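Local coordinates for protein virulence factor (Pectobacterium carotovorum, PDB 2W3Y) that acts as an S-palmitoylated virulence factor of a Drosophila pathogen and binds to lipid vesicles, at residues S75-K80 with K95-Q100; F70-S75 with K253-A258. All coordinates share one frame; numbering follows the deposited sequence.

Interaction 1 (S75-K80 with K95-Q100)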
loop_
_atom_site.group_PDB
_atom_site.type_symbol
_atom_site.label_atom_id
_atom_site.label_comp_id
_atom_site.label_asym_id
_atom_site.label_seq_id
_atom_site.Cartn_x
_atom_site.Cartn_y
_atom_site.Cartn_z
ATOM N N SER A 75 8.503 4.540 -3.827
ATOM C CA SER A 75 7.899 5.259 -4.940
ATOM C C SER A 75 8.857 6.217 -5.649
ATOM O O SER A 75 8.824 6.316 -6.876
ATOM C CB SER A 75 6.656 6.027 -4.488
ATOM O OG SER A 75 6.052 6.625 -5.618
ATOM N N ALA A 76 9.685 6.920 -4.873
ATOM C CA ALA A 76 10.673 7.858 -5.425
ATOM C C ALA A 76 11.792 7.173 -6.233
ATOM O O ALA A 76 12.177 7.678 -7.302
ATOM C CB ALA A 76 11.233 8.765 -4.331
ATOM N N ALA A 77 12.258 6.018 -5.749
ATOM C CA ALA A 77 13.212 5.158 -6.476
ATOM C C ALA A 77 12.656 4.683 -7.823
ATOM O O ALA A 77 13.341 4.750 -8.847
ATOM C CB ALA A 77 13.611 3.954 -5.613
ATOM N N VAL A 78 11.402 4.234 -7.812
ATOM C CA VAL A 78 10.693 3.797 -9.015
ATOM C C VAL A 78 10.573 4.925 -10.034
ATOM O O VAL A 78 10.864 4.719 -11.207
ATOM C CB VAL A 78 9.266 3.249 -8.693
ATOM C CG1 VAL A 78 8.424 3.139 -9.983
ATOM C CG2 VAL A 78 9.362 1.910 -7.988
ATOM N N ASN A 79 10.127 6.095 -9.566
ATOM C CA ASN A 79 9.986 7.295 -10.376
ATOM C C ASN A 79 11.274 7.695 -11.110
ATOM O O ASN A 79 11.251 8.021 -12.308
ATOM C CB ASN A 79 9.532 8.459 -9.498
ATOM C CG ASN A 79 9.144 9.675 -10.310
ATOM O OD1 ASN A 79 8.193 9.636 -11.084
ATOM N ND2 ASN A 79 9.889 10.761 -10.143
ATOM N N LYS A 80 12.375 7.666 -10.370
ATOM C CA LYS A 80 13.706 7.879 -10.916
ATOM C C LYS A 80 14.142 6.735 -11.849
ATOM O O LYS A 80 14.600 6.986 -12.968
ATOM C CB LYS A 80 14.720 8.066 -9.775
ATOM C CG LYS A 80 16.119 8.521 -10.229
ATOM C CD LYS A 80 16.059 9.733 -11.166
ATOM C CE LYS A 80 17.439 10.085 -11.706
ATOM N NZ LYS A 80 18.317 10.662 -10.643
ATOM N N LYS A 95 8.520 -4.202 -7.771
ATOM C CA LYS A 95 8.998 -5.429 -7.138
ATOM C C LYS A 95 10.537 -5.453 -6.960
ATOM O O LYS A 95 11.032 -5.836 -5.894
ATOM C CB LYS A 95 8.489 -6.665 -7.892
ATOM C CG LYS A 95 8.855 -8.002 -7.234
ATOM C CD LYS A 95 8.246 -9.186 -7.991
ATOM C CE LYS A 95 8.971 -9.446 -9.305
ATOM N NZ LYS A 95 8.355 -10.577 -10.097
ATOM N N GLU A 96 11.275 -5.034 -7.989
ATOM C CA GLU A 96 12.755 -4.943 -7.924
ATOM C C GLU A 96 13.226 -4.071 -6.745
ATOM O O GLU A 96 14.158 -4.434 -6.014
ATOM C CB GLU A 96 13.312 -4.409 -9.258
ATOM C CG GLU A 96 14.856 -4.181 -9.335
ATOM C CD GLU A 96 15.665 -5.454 -9.605
ATOM O OE1 GLU A 96 15.083 -6.574 -9.575
ATOM O OE2 GLU A 96 16.892 -5.332 -9.856
ATOM N N VAL A 97 12.553 -2.941 -6.548
ATOM C CA VAL A 97 12.922 -1.967 -5.507
ATOM C C VAL A 97 12.544 -2.481 -4.106
ATOM O O VAL A 97 13.334 -2.354 -3.156
ATOM C CB VAL A 97 12.316 -0.561 -5.817
ATOM C CG1 VAL A 97 12.414 0.381 -4.616
ATOM C CG2 VAL A 97 12.992 0.078 -7.068
ATOM N N SER A 98 11.347 -3.072 -3.979
ATOM C CA SER A 98 10.926 -3.705 -2.728
ATOM C C SER A 98 11.816 -4.896 -2.296
ATOM O O SER A 98 12.058 -5.081 -1.113
ATOM C CB SER A 98 9.449 -4.140 -2.808
ATOM O OG SER A 98 8.613 -3.040 -3.153
ATOM N N ASN A 99 12.288 -5.696 -3.252
ATOM C CA ASN A 99 13.208 -6.813 -2.968
ATOM C C ASN A 99 14.565 -6.350 -2.408
ATOM O O ASN A 99 15.358 -7.158 -1.944
ATOM C CB ASN A 99 13.438 -7.664 -4.225
ATOM C CG ASN A 99 12.258 -8.585 -4.545
ATOM O OD1 ASN A 99 11.460 -8.945 -3.670
ATOM N ND2 ASN A 99 12.165 -8.990 -5.805
ATOM N N GLN A 100 14.815 -5.047 -2.454
ATOM C CA GLN A 100 16.000 -4.456 -1.850
ATOM C C GLN A 100 15.718 -3.985 -0.424
ATOM O O GLN A 100 16.549 -4.193 0.472
ATOM C CB GLN A 100 16.539 -3.320 -2.717
ATOM C CG GLN A 100 17.049 -3.767 -4.077
ATOM C CD GLN A 100 18.178 -4.792 -3.989
ATOM O OE1 GLN A 100 18.059 -5.900 -4.510
ATOM N NE2 GLN A 100 19.275 -4.423 -3.329
#
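Val78 and Val97 mark the closest approach of two helical segments, 75-80 and 95-100, with their CA atoms 7.1 Å apart. Each segment is an interior piece of a longer helix. In the first, Asn79 N donates to Ser75 O at 3.0 Å, the regular i to i+4 bond; in the second, Asn99 N donates to Lys95 O at 2.9 Å. The following amide, Gln100 N, reaches Val97 O at 3.2 Å, an i to i+3 bond that marks a locally tighter turn just beyond the contact.

Only three side chains meet. Val97 points at the other helix and uses both methyls. Its CG1 comes to 3.9 Å from Ala77 CB, while its CG2 lies 4.2 Å from Val78 CG2 and equally far from Ala77 CB. One valine thus spans two consecutive residues of 75-80. With CG1 anti to the backbone N (chi1 167°) and CG2 anti to the carbonyl carbon, both methyls are turned to the other helix: CG1 meets Ala77, and CG2 reaches Ala77 and Val78.

The contact packs two successive helices, 57-81 and 91-105, against each other within the mixed helix-and-sheet fold of Evf. Ser98 of the second helix touches Phe191 and Ile193 of strand 185-198, which places the pair next to the large mixed sheet. Phe14 of helix 9-18 packs on Ala77, and Ile93 and Trp94 continue the same interface along helix 91-105 by touching Val78.

Unlike Val97, Val78 does not aim straight across; it offers one methyl, CG2, and the two valine side chains meet at a slant. The surface buried between the segments is small, 111 Å² over both sides, and Val97 by itself supplies 56 Å² of it.

Interaction 2 (F70-S75 with K253-A258); sequences FVAVAS and KAIDDA
Ile255 meets both Val71 and Ala72, and these three residues have the larger shares of the 166 Å² buried between helical segment 70-75 and segment 253-258. The backbones come closest at Ala72 and Ile255, whose CA atoms are 6.0 Å apart. Among the apolar contacts, Ile255 CD1 sits 3.9 Å from Val71 CG1. Ile255 CG2 lies 3.8 Å from Ala72 CB and also touches Val71 CG1, at 4.1 Å. Ile255 CG1 occupies the crowded position between backbone N and carbonyl carbon (chi1 67°), and the extended second torsion (chi2 168°) carries CD1 forward to Val71. The Val71 and Ile255 side chains cross at about a right angle. Tyr44 of strand 40-49 touches both of them, so the pair also adjoins the sheet.

Of polar atoms, Lys253 O approaches the helix most closely, at 3.4 Å from Ala72 CB. This is a carbonyl oxygen resting against a methyl. The Lys253 side chain instead leads away, and its NZ is hydrogen-bonded to Thr29 O and Ser26 O.

Backbone bonds shape the loop side. Asp257 N to Ala254 O (3.2 Å) and Ala258 N to Ile255 O (3.0 Å) form the short 3-10 turn at 255-257, which begins with Ile255 facing the helix, in the connection from helix 237-250 to strand 262-266.

Aliphatic carbons and one carbonyl oxygen against a methyl make up the contact, while hydrogen bonds form within each segment or to residues outside the two, so its cohesion probably rests on close packing and burial.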
loop_
_atom_site.group_PDB
_atom_site.type_symbol
_atom_site.label_atom_id
_atom_site.label_comp_id
_atom_site.label_asym_id
_atom_site.label_seq_id
_atom_site.Cartn_x
_atom_site.Cartn_y
_atom_site.Cartn_z
ATOM N N PHE A 70 8.607 4.796 4.199
ATOM C CA PHE A 70 9.079 3.660 3.389
ATOM C C PHE A 70 8.343 3.566 2.042
ATOM O O PHE A 70 8.966 3.339 0.996
ATOM C CB PHE A 70 8.970 2.343 4.164
ATOM C CG PHE A 70 10.214 1.987 4.969
ATOM C CD1 PHE A 70 11.421 1.698 4.329
ATOM C CD2 PHE A 70 10.159 1.921 6.366
ATOM C CE1 PHE A 70 12.561 1.359 5.067
ATOM C CE2 PHE A 70 11.286 1.589 7.124
ATOM C CZ PHE A 70 12.491 1.309 6.482
ATOM N N VAL A 71 7.023 3.763 2.068
ATOM C CA VAL A 71 6.228 3.784 0.830
ATOM C C VAL A 71 6.689 4.894 -0.123
ATOM O O VAL A 71 6.889 4.629 -1.324
ATOM C CB VAL A 71 4.659 3.835 1.116
ATOM C CG1 VAL A 71 3.857 4.056 -0.188
ATOM C CG2 VAL A 71 4.205 2.554 1.813
ATOM N N ALA A 72 6.889 6.113 0.402
ATOM C CA ALA A 72 7.375 7.247 -0.406
ATOM C C ALA A 72 8.830 7.031 -0.908
ATOM O O ALA A 72 9.147 7.384 -2.048
ATOM C CB ALA A 72 7.268 8.582 0.370
ATOM N N VAL A 73 9.684 6.436 -0.067
ATOM C CA VAL A 73 11.058 6.035 -0.505
ATOM C C VAL A 73 11.017 5.056 -1.693
ATOM O O VAL A 73 11.720 5.261 -2.690
ATOM C CB VAL A 73 11.923 5.478 0.676
ATOM C CG1 VAL A 73 13.187 4.746 0.174
ATOM C CG2 VAL A 73 12.316 6.597 1.596
ATOM N N ALA A 74 10.180 4.022 -1.608
ATOM C CA ALA A 74 10.069 3.055 -2.700
ATOM C C ALA A 74 9.548 3.733 -3.982
ATOM O O ALA A 74 10.104 3.558 -5.076
ATOM C CB ALA A 74 9.197 1.880 -2.299
ATOM N N SER A 75 8.503 4.540 -3.827
ATOM C CA SER A 75 7.899 5.259 -4.940
ATOM C C SER A 75 8.857 6.217 -5.649
ATOM O O SER A 75 8.824 6.316 -6.876
ATOM C CB SER A 75 6.656 6.027 -4.488
ATOM O OG SER A 75 6.052 6.625 -5.618
ATOM N N LYS A 253 8.645 12.800 -1.434
ATOM C CA LYS A 253 7.515 13.672 -1.103
ATOM C C LYS A 253 6.443 12.888 -0.346
ATOM O O LYS A 253 6.259 11.702 -0.585
ATOM C CB LYS A 253 6.910 14.244 -2.389
ATOM C CG LYS A 253 7.304 15.682 -2.699
ATOM C CD LYS A 253 8.669 15.787 -3.301
ATOM C CE LYS A 253 8.920 17.225 -3.744
ATOM N NZ LYS A 253 10.365 17.527 -3.865
ATOM N N ALA A 254 5.745 13.554 0.566
ATOM C CA ALA A 254 4.706 12.909 1.374
ATOM C C ALA A 254 3.597 12.262 0.527
ATOM O O ALA A 254 2.963 12.925 -0.302
ATOM C CB ALA A 254 4.111 13.909 2.382
ATOM N N ILE A 255 3.357 10.972 0.752
ATOM C CA ILE A 255 2.225 10.288 0.103
ATOM C C ILE A 255 0.870 10.835 0.553
ATOM O O ILE A 255 -0.107 10.747 -0.194
ATOM C CB ILE A 255 2.274 8.728 0.195
ATOM C CG1 ILE A 255 2.093 8.227 1.642
ATOM C CG2 ILE A 255 3.556 8.184 -0.466
ATOM C CD1 ILE A 255 1.852 6.727 1.773
ATOM N N ASP A 256 0.811 11.430 1.746
ATOM C CA ASP A 256 -0.447 12.063 2.198
ATOM C C ASP A 256 -0.855 13.334 1.428
ATOM O O ASP A 256 -1.985 13.824 1.583
ATOM C CB ASP A 256 -0.501 12.233 3.734
ATOM C CG ASP A 256 0.430 13.331 4.267
ATOM O OD1 ASP A 256 1.031 14.072 3.471
ATOM O OD2 ASP A 256 0.544 13.447 5.516
ATOM N N ASP A 257 0.051 13.855 0.593
ATOM C CA ASP A 257 -0.283 14.913 -0.368
ATOM C C ASP A 257 -0.801 14.411 -1.738
ATOM O O ASP A 257 -1.260 15.220 -2.553
ATOM C CB ASP A 257 0.894 15.876 -0.609
ATOM C CG ASP A 257 1.281 16.672 0.630
ATOM O OD1 ASP A 257 0.390 17.024 1.447
ATOM O OD2 ASP A 257 2.492 16.958 0.782
ATOM N N ALA A 258 -0.735 13.100 -1.998
ATOM C CA ALA A 258 -1.228 12.563 -3.280
ATOM C C ALA A 258 -2.765 12.572 -3.399
ATOM O O ALA A 258 -3.484 12.384 -2.418
ATOM C CB ALA A 258 -0.677 11.145 -3.517
#

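How the interactions relate
Of the elements that carry the contacts, helix 57-81 comes first from the N terminus and serves both: its residues 70-75 enter interaction 2 and 75-80 enter interaction 1, with Ser75 common to the two. Interaction 1 closes a short loop of 14 residues by bringing in the next helix, 91-105. Interaction 2 closes a far longer one, 177 residues, when the connection between helix 237-250 and strand 262-266 returns to the same helix. The short loop is therefore nested within the long one. The contact centres lie 12 Å apart, yet they touch where Val97 CG1 packs 4.0 Å from Ala74 O. Helix 57-81 thus links its sequence neighbour to the C-terminal part of the fold.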